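Local coordinates for uncharacterized protein (Cricetid herpesvirus 2, PDB 4ZKQ) that acts as a herpesvirus decoy receptor that binds chemokines, probably keeping them from signalling through the host's own receptors, at residues 79-84 with 321-326; 308-313 with 350-355; 226-231 with 393-398; 293-298 with 379-384; 26-31 with 339-344. One frame throughout, in Å; residues are numbered along the deposited sequence.

Interaction 1: 79-84 with 321-326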
# COMPACT_ATOMS: atom_id res chain seq x y z
N ILE A 79 5.57 -1.42 -1.83
CA ILE A 79 6.29 -1.89 -0.67
C ILE A 79 6.78 -0.68 0.10
O ILE A 79 7.52 0.15 -0.45
CB ILE A 79 7.47 -2.81 -1.06
CG1 ILE A 79 6.96 -4.07 -1.76
CG2 ILE A 79 8.32 -3.17 0.16
CD1 ILE A 79 8.06 -5.03 -2.18
N THR A 80 6.33 -0.55 1.34
CA THR A 80 6.99 0.39 2.25
C THR A 80 7.40 -0.38 3.50
O THR A 80 8.58 -0.54 3.77
CB THR A 80 6.11 1.59 2.64
OG1 THR A 80 5.79 2.35 1.47
CG2 THR A 80 6.86 2.50 3.62
N CYS A 81 6.40 -0.85 4.24
CA CYS A 81 6.63 -1.65 5.44
C CYS A 81 5.76 -2.91 5.41
O CYS A 81 4.63 -2.90 5.90
CB CYS A 81 6.31 -0.84 6.70
SG CYS A 81 6.64 -1.76 8.22
N PRO A 82 6.29 -4.01 4.86
CA PRO A 82 5.50 -5.23 4.66
C PRO A 82 4.80 -5.76 5.92
O PRO A 82 3.68 -6.25 5.81
CB PRO A 82 6.54 -6.23 4.15
CG PRO A 82 7.54 -5.38 3.43
CD PRO A 82 7.62 -4.11 4.23
N ALA A 83 5.44 -5.64 7.08
CA ALA A 83 4.91 -6.25 8.30
C ALA A 83 4.07 -5.29 9.14
O ALA A 83 3.36 -5.73 10.04
CB ALA A 83 6.06 -6.79 9.14
N CYS A 84 4.14 -4.00 8.83
CA CYS A 84 3.38 -2.98 9.57
C CYS A 84 1.87 -3.20 9.44
O CYS A 84 1.37 -3.45 8.35
CB CYS A 84 3.72 -1.58 9.08
SG CYS A 84 5.37 -0.95 9.58
N SER A 321 7.81 -7.44 16.92
CA SER A 321 7.03 -6.63 15.98
C SER A 321 6.67 -5.26 16.55
O SER A 321 5.51 -4.85 16.49
CB SER A 321 5.75 -7.37 15.57
OG SER A 321 4.92 -6.55 14.77
N ALA A 322 7.66 -4.56 17.09
CA ALA A 322 7.45 -3.18 17.52
C ALA A 322 8.03 -2.22 16.49
O ALA A 322 9.23 -1.98 16.46
CB ALA A 322 8.07 -2.94 18.88
N TYR A 323 7.16 -1.68 15.64
CA TYR A 323 7.57 -0.80 14.56
C TYR A 323 7.30 0.66 14.89
O TYR A 323 6.24 1.00 15.40
CB TYR A 323 6.86 -1.18 13.26
CG TYR A 323 7.27 -2.53 12.71
CD1 TYR A 323 8.38 -2.65 11.89
CD2 TYR A 323 6.56 -3.67 13.03
CE1 TYR A 323 8.77 -3.88 11.40
CE2 TYR A 323 6.94 -4.91 12.55
CZ TYR A 323 8.04 -5.01 11.73
OH TYR A 323 8.43 -6.23 11.24
N GLU A 324 8.28 1.51 14.61
CA GLU A 324 8.11 2.96 14.68
C GLU A 324 7.95 3.45 13.25
O GLU A 324 8.71 3.04 12.38
CB GLU A 324 9.31 3.64 15.35
CG GLU A 324 9.73 3.06 16.69
CD GLU A 324 8.92 3.60 17.86
OE1 GLU A 324 8.15 4.57 17.68
OE2 GLU A 324 9.05 3.04 18.97
N SER A 325 6.97 4.32 13.00
CA SER A 325 6.75 4.84 11.65
C SER A 325 6.22 6.27 11.67
O SER A 325 5.38 6.63 12.50
CB SER A 325 5.77 3.95 10.89
OG SER A 325 5.63 4.37 9.55
N CYS A 326 6.72 7.08 10.75
CA CYS A 326 6.27 8.45 10.56
C CYS A 326 6.19 8.72 9.06
O CYS A 326 6.83 8.02 8.27
CB CYS A 326 7.22 9.45 11.23
SG CYS A 326 7.55 9.06 12.97
O HOH W 1 3.21 -5.45 12.87
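A sulfur-aromatic contact sets the Cys-81–Cys-84 disulfide beside the phenol ring of Tyr-323, where the loop before strand 85-94 meets the chain leading into strand 324-330. The two sulfurs, bonded at 2.0 Å, approach the same side of the ring obliquely. Cys-84 SG lies 4.5 Å from the Tyr-323 centroid, 31° off the ring normal, and comes nearest to CB and CG of Tyr-323. Cys-81 SG comes nearest to Tyr-323 CD1, 4.6 Å from the ring centroid. The first torsions differ, SG of Cys-81 lying opposite its backbone N (chi1 -177°) and SG of Cys-84 opposite its carbonyl carbon (chi1 -73°), which brings the sulfurs together beside the ring. At the far end of the ring the methyl of Ala-83 closes in, its CB only 3.2 Å from Tyr-323 OH, so the three residues follow the phenol from root to hydroxyl. This side of the contact is a CXXC loop folded as a type I beta turn, with Cys-84 N donating to Cys-81 O at 3.2 Å; the disulfide ties the turn's two ends. The tyrosine belongs to the C-terminal half of the chain and the turn to the N-terminal half, so the ring joins the two. One water reinforces the junction, donating to Ala-83 O at 2.8 Å and also bonding Ser-321 OG, although Ser-321 is poorly ordered. Trp-313 meets the Tyr-323 ring and touches Cys-81.

Interaction 2: 308-313 with 350-355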
# COMPACT_ATOMS: atom_id res chain seq x y z
N VAL A 308 6.27 15.70 -2.60
CA VAL A 308 7.01 14.48 -2.34
C VAL A 308 6.49 13.91 -1.03
O VAL A 308 6.28 14.65 -0.07
CB VAL A 308 8.53 14.75 -2.27
CG1 VAL A 308 9.27 13.64 -1.49
CG2 VAL A 308 9.11 14.91 -3.67
N LEU A 309 6.26 12.60 -1.02
CA LEU A 309 5.84 11.89 0.18
C LEU A 309 7.04 11.17 0.75
O LEU A 309 7.73 10.46 0.03
CB LEU A 309 4.71 10.90 -0.11
CG LEU A 309 4.18 10.11 1.08
CD1 LEU A 309 3.43 11.02 2.05
CD2 LEU A 309 3.29 8.98 0.62
N ALA A 310 7.29 11.37 2.04
CA ALA A 310 8.38 10.69 2.72
C ALA A 310 7.81 9.77 3.78
O ALA A 310 7.04 10.20 4.63
CB ALA A 310 9.35 11.71 3.34
N SER A 311 8.16 8.48 3.69
CA SER A 311 7.74 7.49 4.67
C SER A 311 8.99 6.94 5.33
O SER A 311 9.93 6.57 4.64
CB SER A 311 6.95 6.35 4.03
OG SER A 311 5.92 6.84 3.19
N VAL A 312 9.00 6.87 6.65
CA VAL A 312 10.14 6.30 7.36
C VAL A 312 9.64 5.38 8.45
O VAL A 312 8.67 5.69 9.15
CB VAL A 312 11.05 7.40 7.95
CG1 VAL A 312 10.29 8.28 8.93
CG2 VAL A 312 12.29 6.78 8.62
N TRP A 313 10.28 4.23 8.60
CA TRP A 313 9.97 3.36 9.71
C TRP A 313 11.21 2.64 10.19
O TRP A 313 12.21 2.57 9.47
CB TRP A 313 8.88 2.37 9.33
CG TRP A 313 9.24 1.39 8.27
CD1 TRP A 313 9.07 1.54 6.92
CD2 TRP A 313 9.82 0.10 8.46
NE1 TRP A 313 9.51 0.42 6.26
CE2 TRP A 313 9.98 -0.48 7.19
CE3 TRP A 313 10.23 -0.63 9.59
CZ2 TRP A 313 10.52 -1.75 7.00
CZ3 TRP A 313 10.77 -1.88 9.41
CH2 TRP A 313 10.91 -2.43 8.13
N PHE A 350 12.19 10.06 14.52
CA PHE A 350 12.79 10.56 13.29
C PHE A 350 12.59 12.05 13.06
O PHE A 350 11.53 12.61 13.38
CB PHE A 350 12.22 9.81 12.09
CG PHE A 350 12.26 8.31 12.24
CD1 PHE A 350 13.47 7.63 12.23
CD2 PHE A 350 11.09 7.58 12.38
CE1 PHE A 350 13.51 6.25 12.36
CE2 PHE A 350 11.12 6.20 12.50
CZ PHE A 350 12.33 5.54 12.49
N ARG A 351 13.61 12.68 12.49
CA ARG A 351 13.50 14.04 11.98
C ARG A 351 14.03 14.06 10.57
O ARG A 351 15.09 13.50 10.28
CB ARG A 351 14.27 15.03 12.86
CG ARG A 351 14.12 16.49 12.39
CD ARG A 351 15.06 17.45 13.13
NE ARG A 351 14.94 17.33 14.59
CZ ARG A 351 15.85 16.76 15.38
NH1 ARG A 351 16.96 16.24 14.88
NH2 ARG A 351 15.63 16.71 16.69
N LEU A 352 13.28 14.71 9.69
CA LEU A 352 13.64 14.79 8.29
C LEU A 352 13.71 16.25 7.89
O LEU A 352 12.79 17.02 8.16
CB LEU A 352 12.62 14.03 7.44
CG LEU A 352 12.94 13.82 5.96
CD1 LEU A 352 14.10 12.86 5.81
CD2 LEU A 352 11.71 13.29 5.24
N THR A 353 14.82 16.64 7.28
CA THR A 353 15.01 18.02 6.84
C THR A 353 15.67 18.03 5.48
O THR A 353 16.43 17.13 5.14
CB THR A 353 15.87 18.82 7.84
OG1 THR A 353 17.14 18.20 8.00
CG2 THR A 353 15.18 18.89 9.20
N TYR A 354 15.35 19.06 4.70
CA TYR A 354 15.87 19.20 3.35
C TYR A 354 16.52 20.56 3.19
O TYR A 354 15.98 21.58 3.64
CB TYR A 354 14.76 19.02 2.33
CG TYR A 354 15.20 19.18 0.91
CD1 TYR A 354 16.19 18.37 0.38
CD2 TYR A 354 14.61 20.12 0.07
CE1 TYR A 354 16.59 18.50 -0.93
CE2 TYR A 354 15.01 20.26 -1.24
CZ TYR A 354 16.00 19.45 -1.73
OH TYR A 354 16.41 19.57 -3.04
N HIS A 355 17.68 20.57 2.54
CA HIS A 355 18.45 21.79 2.31
C HIS A 355 18.46 22.08 0.81
O HIS A 355 19.29 21.54 0.08
CB HIS A 355 19.87 21.63 2.86
CG HIS A 355 19.91 21.07 4.25
ND1 HIS A 355 19.51 21.80 5.35
CD2 HIS A 355 20.28 19.86 4.71
CE1 HIS A 355 19.64 21.05 6.44
NE2 HIS A 355 20.11 19.87 6.08
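Ala-310 begins a row of apolar contacts between the two sheets of the C-terminal beta sandwich: the axes of 308-313 and 350-355 approach to 9.1 Å, with directions 153° apart. The Ala-310 methyl presses on one branch of Leu-352, CB to CD2 at 3.4 Å, tighter than usual for two carbons. Two residues on, the strand's alternation brings Val-312 to the same face, where it grips Phe-350 with both methyls. Its CG2, anti to the backbone N, stands over the centre of the ring at 3.8 Å from the centroid, almost along the normal, a CH-pi contact; Val-312 CG1 is 3.6 Å from Phe-350 CD2. Both residues are buried, with Val-379 touching each of them from strand 378-384. The CB of Trp-313 points away from the other strand, and its NE1 is hydrogen-bonded to Thr-80 O. It meets the phenylalanine through its backbone, the carbonyl carbon C lying 3.9 Å from Phe-350 CZ.

Interaction 3: 226-231 with 393-398; sequences RLMTGG and EYYLDR
Met-228 points its methyl at a short hydrogen-bonded pair, Glu-393 with Tyr-395, in a light contact at the protein surface. CE is 4.4 Å from Glu-393 OE1, and it lies equally far, 4.4 Å, from Tyr-395 OH, so the methyl lies loosely before both polar ends rather than the flat of the ring. Glu-393 and Tyr-395 stand two residues apart on their strand and their side chains run out on the same side, which brings their ends together. The phenol gives its hydrogen to the carboxylate, Tyr-395 OH to Glu-393 OE1 at 2.5 Å, meeting that oxygen on its anti side and 28° out of the carboxylate plane. Glu-393 is stretched at chi2 (179°), which carries OE1 out to the phenol, and the bond in turn should limit how either group swings. Met-228 turns at its last torsion, chi3 63°, which swings CE toward this pair. The methionine lies in a classic beta bulge: it and Thr-229 both face Leu-221. Strand 206-223 pairs antiparallel with 226-231 and parallel with 388-395, and thus runs between them, with Met-273 and Tyr-275 also touching Met-228.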
# COMPACT_ATOMS: atom_id res chain seq x y z
N ARG A 226 25.18 3.55 -1.24
CA ARG A 226 25.46 2.53 -2.25
C ARG A 226 24.16 2.12 -2.91
O ARG A 226 23.22 1.72 -2.23
CB ARG A 226 26.14 1.30 -1.64
CG ARG A 226 27.49 1.56 -1.01
CD ARG A 226 28.16 0.24 -0.69
NE ARG A 226 29.24 0.37 0.28
CZ ARG A 226 30.54 0.23 -0.00
NH1 ARG A 226 30.95 -0.05 -1.24
NH2 ARG A 226 31.43 0.37 0.97
N LEU A 227 24.11 2.22 -4.23
CA LEU A 227 22.92 1.84 -4.99
C LEU A 227 22.82 0.33 -5.11
O LEU A 227 23.72 -0.32 -5.64
CB LEU A 227 22.95 2.48 -6.37
CG LEU A 227 21.79 2.13 -7.31
CD1 LEU A 227 20.48 2.73 -6.81
CD2 LEU A 227 22.10 2.60 -8.71
N MET A 228 21.72 -0.23 -4.60
CA MET A 228 21.51 -1.67 -4.61
C MET A 228 20.78 -2.12 -5.87
O MET A 228 21.18 -3.08 -6.52
CB MET A 228 20.71 -2.08 -3.37
CG MET A 228 21.34 -1.61 -2.06
SD MET A 228 20.28 -1.86 -0.62
CE MET A 228 20.15 -3.64 -0.64
N THR A 229 19.71 -1.41 -6.24
CA THR A 229 18.95 -1.75 -7.43
C THR A 229 18.12 -0.57 -7.91
O THR A 229 17.95 0.42 -7.19
CB THR A 229 18.03 -2.96 -7.18
OG1 THR A 229 17.34 -3.30 -8.39
CG2 THR A 229 17.01 -2.65 -6.09
N GLY A 230 17.61 -0.68 -9.13
CA GLY A 230 16.82 0.38 -9.72
C GLY A 230 16.14 -0.07 -11.00
O GLY A 230 16.39 -1.18 -11.48
N GLY A 231 15.29 0.79 -11.56
CA GLY A 231 14.56 0.44 -12.77
C GLY A 231 13.47 1.44 -13.12
O GLY A 231 13.18 2.34 -12.34
N GLU A 393 17.88 2.01 2.90
CA GLU A 393 17.97 1.17 4.09
C GLU A 393 19.13 1.64 4.94
O GLU A 393 20.19 2.00 4.41
CB GLU A 393 18.14 -0.30 3.71
CG GLU A 393 16.92 -0.90 3.01
CD GLU A 393 17.10 -2.36 2.62
OE1 GLU A 393 17.97 -3.04 3.19
OE2 GLU A 393 16.35 -2.82 1.74
N TYR A 394 18.92 1.65 6.26
CA TYR A 394 19.96 2.00 7.21
C TYR A 394 20.08 0.90 8.25
O TYR A 394 19.07 0.48 8.84
CB TYR A 394 19.66 3.34 7.88
CG TYR A 394 19.65 4.50 6.92
CD1 TYR A 394 20.82 5.20 6.64
CD2 TYR A 394 18.48 4.90 6.28
CE1 TYR A 394 20.83 6.25 5.77
CE2 TYR A 394 18.48 5.96 5.40
CZ TYR A 394 19.67 6.63 5.15
OH TYR A 394 19.72 7.69 4.28
N TYR A 395 21.30 0.43 8.45
CA TYR A 395 21.60 -0.62 9.42
C TYR A 395 22.31 0.02 10.60
O TYR A 395 23.40 0.58 10.47
CB TYR A 395 22.45 -1.72 8.79
CG TYR A 395 21.93 -2.15 7.44
CD1 TYR A 395 20.60 -2.52 7.28
CD2 TYR A 395 22.75 -2.17 6.32
CE1 TYR A 395 20.10 -2.89 6.05
CE2 TYR A 395 22.26 -2.55 5.08
CZ TYR A 395 20.94 -2.91 4.96
OH TYR A 395 20.44 -3.29 3.73
N LEU A 396 21.65 -0.03 11.75
CA LEU A 396 22.12 0.63 12.96
C LEU A 396 22.89 -0.34 13.86
O LEU A 396 22.65 -1.54 13.82
CB LEU A 396 20.95 1.22 13.75
CG LEU A 396 20.32 2.53 13.29
CD1 LEU A 396 19.74 2.42 11.89
CD2 LEU A 396 19.25 2.97 14.28
N ASP A 397 23.80 0.20 14.66
CA ASP A 397 24.41 -0.55 15.75
C ASP A 397 24.05 0.11 17.08
O ASP A 397 24.67 -0.15 18.11
CB ASP A 397 25.93 -0.65 15.57
CG ASP A 397 26.58 0.70 15.31
OD1 ASP A 397 25.92 1.74 15.50
OD2 ASP A 397 27.77 0.71 14.91
N ARG A 398 23.05 0.98 17.03
CA ARG A 398 22.43 1.55 18.22
C ARG A 398 21.02 1.00 18.33
O ARG A 398 20.44 0.58 17.32
CB ARG A 398 22.39 3.08 18.15
CG ARG A 398 23.74 3.74 17.97
CD ARG A 398 24.57 3.66 19.24
NE ARG A 398 25.76 4.51 19.16
CZ ARG A 398 26.93 4.14 18.65
NH1 ARG A 398 27.09 2.91 18.16
NH2 ARG A 398 27.94 4.99 18.62

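Interaction 4: 293-298 with 379-384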
# COMPACT_ATOMS: atom_id res chain seq x y z
N TYR A 293 22.07 10.92 9.17
CA TYR A 293 22.47 10.53 7.83
C TYR A 293 22.13 11.63 6.85
O TYR A 293 21.07 12.24 6.95
CB TYR A 293 21.77 9.24 7.39
CG TYR A 293 21.89 8.08 8.35
CD1 TYR A 293 23.02 7.27 8.36
CD2 TYR A 293 20.85 7.77 9.21
CE1 TYR A 293 23.12 6.20 9.22
CE2 TYR A 293 20.95 6.70 10.08
CZ TYR A 293 22.08 5.92 10.07
OH TYR A 293 22.17 4.85 10.93
N THR A 294 23.03 11.88 5.90
CA THR A 294 22.75 12.83 4.84
C THR A 294 23.04 12.21 3.48
O THR A 294 23.86 11.31 3.36
CB THR A 294 23.57 14.13 5.00
OG1 THR A 294 24.96 13.86 4.80
CG2 THR A 294 23.36 14.72 6.38
N PHE A 295 22.33 12.70 2.47
CA PHE A 295 22.54 12.27 1.10
C PHE A 295 22.03 13.34 0.15
O PHE A 295 21.17 14.15 0.51
CB PHE A 295 21.85 10.93 0.83
CG PHE A 295 20.37 10.95 1.11
CD1 PHE A 295 19.47 11.33 0.13
CD2 PHE A 295 19.88 10.56 2.34
CE1 PHE A 295 18.10 11.34 0.38
CE2 PHE A 295 18.52 10.57 2.60
CZ PHE A 295 17.63 10.96 1.62
N TYR A 296 22.59 13.34 -1.05
CA TYR A 296 22.12 14.19 -2.13
C TYR A 296 21.03 13.47 -2.92
O TYR A 296 21.07 12.25 -3.07
CB TYR A 296 23.29 14.57 -3.05
CG TYR A 296 22.89 15.03 -4.44
CD1 TYR A 296 22.70 14.11 -5.46
CD2 TYR A 296 22.73 16.38 -4.72
CE1 TYR A 296 22.34 14.52 -6.73
CE2 TYR A 296 22.37 16.80 -5.99
CZ TYR A 296 22.18 15.87 -6.99
OH TYR A 296 21.82 16.28 -8.26
N THR A 297 20.06 14.22 -3.41
CA THR A 297 19.03 13.66 -4.27
C THR A 297 18.50 14.72 -5.23
O THR A 297 18.41 15.89 -4.88
CB THR A 297 17.85 13.07 -3.45
OG1 THR A 297 16.82 12.63 -4.34
CG2 THR A 297 17.28 14.11 -2.50
N ASP A 298 18.16 14.29 -6.45
CA ASP A 298 17.52 15.17 -7.43
C ASP A 298 16.01 14.96 -7.43
O ASP A 298 15.32 15.41 -8.34
CB ASP A 298 18.09 14.92 -8.83
CG ASP A 298 17.82 13.50 -9.32
OD1 ASP A 298 17.61 12.61 -8.47
OD2 ASP A 298 17.81 13.29 -10.55
N VAL A 379 16.33 0.92 9.84
CA VAL A 379 15.48 2.03 9.42
C VAL A 379 15.37 2.02 7.90
O VAL A 379 16.36 1.78 7.19
CB VAL A 379 16.03 3.39 9.91
CG1 VAL A 379 15.22 4.55 9.32
CG2 VAL A 379 16.03 3.46 11.43
N PHE A 380 14.15 2.26 7.41
CA PHE A 380 13.89 2.42 5.99
C PHE A 380 13.25 3.77 5.72
O PHE A 380 12.25 4.12 6.35
CB PHE A 380 12.97 1.31 5.48
CG PHE A 380 12.71 1.37 4.00
CD1 PHE A 380 13.76 1.23 3.10
CD2 PHE A 380 11.44 1.57 3.50
CE1 PHE A 380 13.54 1.29 1.74
CE2 PHE A 380 11.21 1.62 2.15
CZ PHE A 380 12.26 1.48 1.26
N LEU A 381 13.84 4.53 4.80
CA LEU A 381 13.29 5.80 4.36
C LEU A 381 12.95 5.71 2.89
O LEU A 381 13.81 5.37 2.08
CB LEU A 381 14.29 6.94 4.59
CG LEU A 381 13.94 8.29 3.98
CD1 LEU A 381 12.69 8.88 4.65
CD2 LEU A 381 15.11 9.25 4.08
N LYS A 382 11.70 6.02 2.55
CA LYS A 382 11.32 6.13 1.15
C LYS A 382 10.81 7.54 0.89
O LYS A 382 10.07 8.10 1.69
CB LYS A 382 10.25 5.10 0.78
CG LYS A 382 9.84 5.18 -0.69
CD LYS A 382 9.00 4.00 -1.14
CE LYS A 382 7.66 3.97 -0.45
NZ LYS A 382 6.76 2.94 -1.06
N MET A 383 11.25 8.09 -0.23
CA MET A 383 10.83 9.40 -0.68
C MET A 383 10.41 9.26 -2.14
O MET A 383 11.14 8.67 -2.94
CB MET A 383 11.95 10.43 -0.51
CG MET A 383 12.40 10.61 0.93
SD MET A 383 13.66 11.89 1.15
CE MET A 383 12.74 13.37 0.73
N GLU A 384 9.23 9.75 -2.47
CA GLU A 384 8.67 9.52 -3.80
C GLU A 384 7.85 10.70 -4.30
O GLU A 384 7.15 11.37 -3.54
CB GLU A 384 7.78 8.27 -3.79
CG GLU A 384 6.66 8.32 -2.77
CD GLU A 384 5.94 6.99 -2.61
OE1 GLU A 384 5.70 6.32 -3.63
OE2 GLU A 384 5.61 6.63 -1.46
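Phe-295 reaches from one sheet of the C-terminal beta sandwich to the other, where Leu-381 and Met-383 of strand 378-384 receive its tip. At CB the side chain takes the less common first torsion, chi1 57°, with CG between the backbone N and the carbonyl carbon, and the ring projects across the interface from there. CD2 passes close to the hydroxyl of Tyr-394, and the ring also makes a cation-pi contact with Arg-392. On the way Val-361, from the neighbouring strand of the phenylalanine's own sheet, packs beside it. Further out, Phe-295 CE2 meets Leu-381 CD2 at 3.9 Å. CZ touches the same methyl, also 3.9 Å from Leu-381 CD2, so one leucine branch lies against the ring edge near its plane. Met-383 adds a Met-aromatic contact at the ring edge: its sulfur is 85° off the ring normal. The closest approach there is Phe-295 CZ to Met-383 SD, 4.1 Å.

Interaction 5: 26-31 with 339-344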
# COMPACT_ATOMS: atom_id res chain seq x y z
N ILE A 26 1.19 11.97 -5.94
CA ILE A 26 1.28 12.42 -4.55
C ILE A 26 0.29 13.57 -4.38
O ILE A 26 0.27 14.50 -5.18
CB ILE A 26 2.69 12.88 -4.15
CG1 ILE A 26 3.73 11.86 -4.61
CG2 ILE A 26 2.77 13.13 -2.64
CD1 ILE A 26 3.49 10.46 -4.08
N LEU A 27 -0.52 13.51 -3.33
CA LEU A 27 -1.57 14.50 -3.14
C LEU A 27 -1.14 15.48 -2.05
O LEU A 27 -0.17 15.24 -1.33
CB LEU A 27 -2.89 13.82 -2.78
CG LEU A 27 -3.37 12.81 -3.83
CD1 LEU A 27 -4.52 11.94 -3.30
CD2 LEU A 27 -3.78 13.49 -5.13
N PHE A 28 -1.87 16.58 -1.95
CA PHE A 28 -1.58 17.59 -0.94
C PHE A 28 -2.88 17.95 -0.22
O PHE A 28 -3.52 18.95 -0.55
CB PHE A 28 -0.95 18.83 -1.60
CG PHE A 28 -0.27 19.78 -0.65
CD1 PHE A 28 0.07 19.40 0.64
CD2 PHE A 28 0.01 21.08 -1.05
CE1 PHE A 28 0.70 20.28 1.50
CE2 PHE A 28 0.64 21.96 -0.19
CZ PHE A 28 0.98 21.57 1.08
N ARG A 29 -3.28 17.15 0.75
CA ARG A 29 -4.57 17.40 1.39
C ARG A 29 -4.44 18.55 2.39
O ARG A 29 -3.38 18.81 2.95
CB ARG A 29 -5.12 16.14 2.07
CG ARG A 29 -4.30 15.58 3.18
CD ARG A 29 -5.04 14.37 3.72
NE ARG A 29 -4.18 13.44 4.45
CZ ARG A 29 -4.48 12.87 5.61
NH1 ARG A 29 -5.62 13.12 6.25
NH2 ARG A 29 -3.61 12.03 6.16
N LYS A 30 -5.56 19.24 2.56
CA LYS A 30 -5.63 20.45 3.37
C LYS A 30 -5.44 20.15 4.85
O LYS A 30 -4.78 20.90 5.57
CB LYS A 30 -6.99 21.11 3.12
CG LYS A 30 -7.20 22.48 3.72
CD LYS A 30 -8.42 23.15 3.10
CE LYS A 30 -9.70 22.34 3.34
NZ LYS A 30 -10.92 23.04 2.85
N ASP A 31 -6.02 19.03 5.30
CA ASP A 31 -6.02 18.65 6.71
C ASP A 31 -5.46 17.24 6.91
O ASP A 31 -6.16 16.24 6.70
CB ASP A 31 -7.44 18.73 7.27
CG ASP A 31 -7.52 18.39 8.75
OD1 ASP A 31 -6.47 18.20 9.40
OD2 ASP A 31 -8.64 18.33 9.27
N VAL A 339 9.35 22.35 2.85
CA VAL A 339 9.36 22.13 4.29
C VAL A 339 8.45 20.95 4.62
O VAL A 339 7.25 21.02 4.37
CB VAL A 339 8.88 23.37 5.06
CG1 VAL A 339 8.84 23.09 6.56
CG2 VAL A 339 9.78 24.57 4.76
N PRO A 340 9.01 19.86 5.18
CA PRO A 340 8.18 18.68 5.49
C PRO A 340 7.05 18.95 6.47
O PRO A 340 7.25 19.61 7.49
CB PRO A 340 9.19 17.69 6.09
CG PRO A 340 10.50 18.09 5.55
CD PRO A 340 10.44 19.60 5.46
N ARG A 341 5.87 18.45 6.12
CA ARG A 341 4.70 18.47 7.00
C ARG A 341 4.49 17.08 7.58
O ARG A 341 4.19 16.15 6.84
CB ARG A 341 3.44 18.90 6.24
CG ARG A 341 3.63 19.97 5.16
CD ARG A 341 3.70 21.34 5.75
NE ARG A 341 3.14 22.35 4.86
CZ ARG A 341 3.84 23.11 4.01
NH1 ARG A 341 5.16 22.98 3.90
NH2 ARG A 341 3.21 24.00 3.27
N ARG A 342 4.62 16.95 8.89
CA ARG A 342 4.38 15.69 9.56
C ARG A 342 2.91 15.32 9.46
O ARG A 342 2.03 16.17 9.62
CB ARG A 342 4.81 15.79 11.02
CG ARG A 342 5.12 14.48 11.70
CD ARG A 342 5.57 14.72 13.13
NE ARG A 342 6.69 15.66 13.20
CZ ARG A 342 7.18 16.16 14.33
NH1 ARG A 342 6.67 15.81 15.51
NH2 ARG A 342 8.20 17.01 14.29
N ILE A 343 2.62 14.05 9.18
CA ILE A 343 1.24 13.64 8.97
C ILE A 343 0.54 13.36 10.30
O ILE A 343 -0.59 13.80 10.51
CB ILE A 343 1.16 12.42 8.04
CG1 ILE A 343 1.47 12.87 6.61
CG2 ILE A 343 -0.23 11.81 8.10
CD1 ILE A 343 1.42 11.78 5.57
N MET A 344 1.20 12.64 11.20
CA MET A 344 0.59 12.50 12.53
C MET A 344 1.14 13.53 13.50
O MET A 344 2.10 14.24 13.19
CB MET A 344 0.79 11.10 13.09
CG MET A 344 -0.21 10.09 12.53
SD MET A 344 -0.27 8.51 13.41
CE MET A 344 -1.91 7.95 12.95
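The loop that follows strand 23-26 packs against strand 341-342 and the residue after it, and Phe-28 with Arg-341 and Arg-29 with Ile-343 do the touching. Arg-341 NH2 comes up to the edge of the Phe-28 ring, in its plane, at 4.0 Å from CZ. Ring and guanidinium planes are 70° apart, so no face of the phenylalanine is stacked on the cation. What fixes the guanidinium is carbonyl oxygen: Arg-341 NH1 donates to Val-339 O at 2.9 Å, reaching a lone pair in the carbonyl plane with an N-H...O angle of 141°. Arg-335 O and Arg-336 O accept further bonds from its NH2 and NH1. Strand 341-342 is a small edge strand paired antiparallel with 324-330 in the large C-terminal sheet, whereas residues 23-26 border the seven-stranded sheet of the N-terminal half; the contact therefore spans the two halves. Arg-29 runs out extended from CG to NE and lays its NH2 3.9 Å from the CG2 methyl of Ile-343, the two side chains crossing at about a right angle. Its polar atoms have partners elsewhere, NE in a salt bridge to Asp-53 and NH1 hydrogen-bonded to Ala-34 O, which should hold the group steady beside the methyl. Ile-343 in turn packs on Leu-309 and Val-329 of the C-terminal sheet.

Overall arrangement
Interactions 2 and 4 form one core: their centres are about 7 Å apart, and strands 308-315 and 378-384 are hydrogen-bonded neighbours through Ser-311 O to Lys-382 N. Interaction 3 follows along the same sheet, its centre about 10 Å from that of interaction 4, with Tyr-394 N bonded to Val-379 O. Interactions 1 and 5 instead join the N-terminal half to this sandwich, about 19 Å apart between centres. Interaction 1 is tied in by Thr-80 O to Trp-313 NE1 (2.8 Å) and Ile-79 O to Lys-382 NZ (3.0 Å). Interaction 5 reaches interaction 2 through Ile-26 and Ile-343 on Leu-309. Interactions 3 and 5 are farthest apart, about 26 Å between centres.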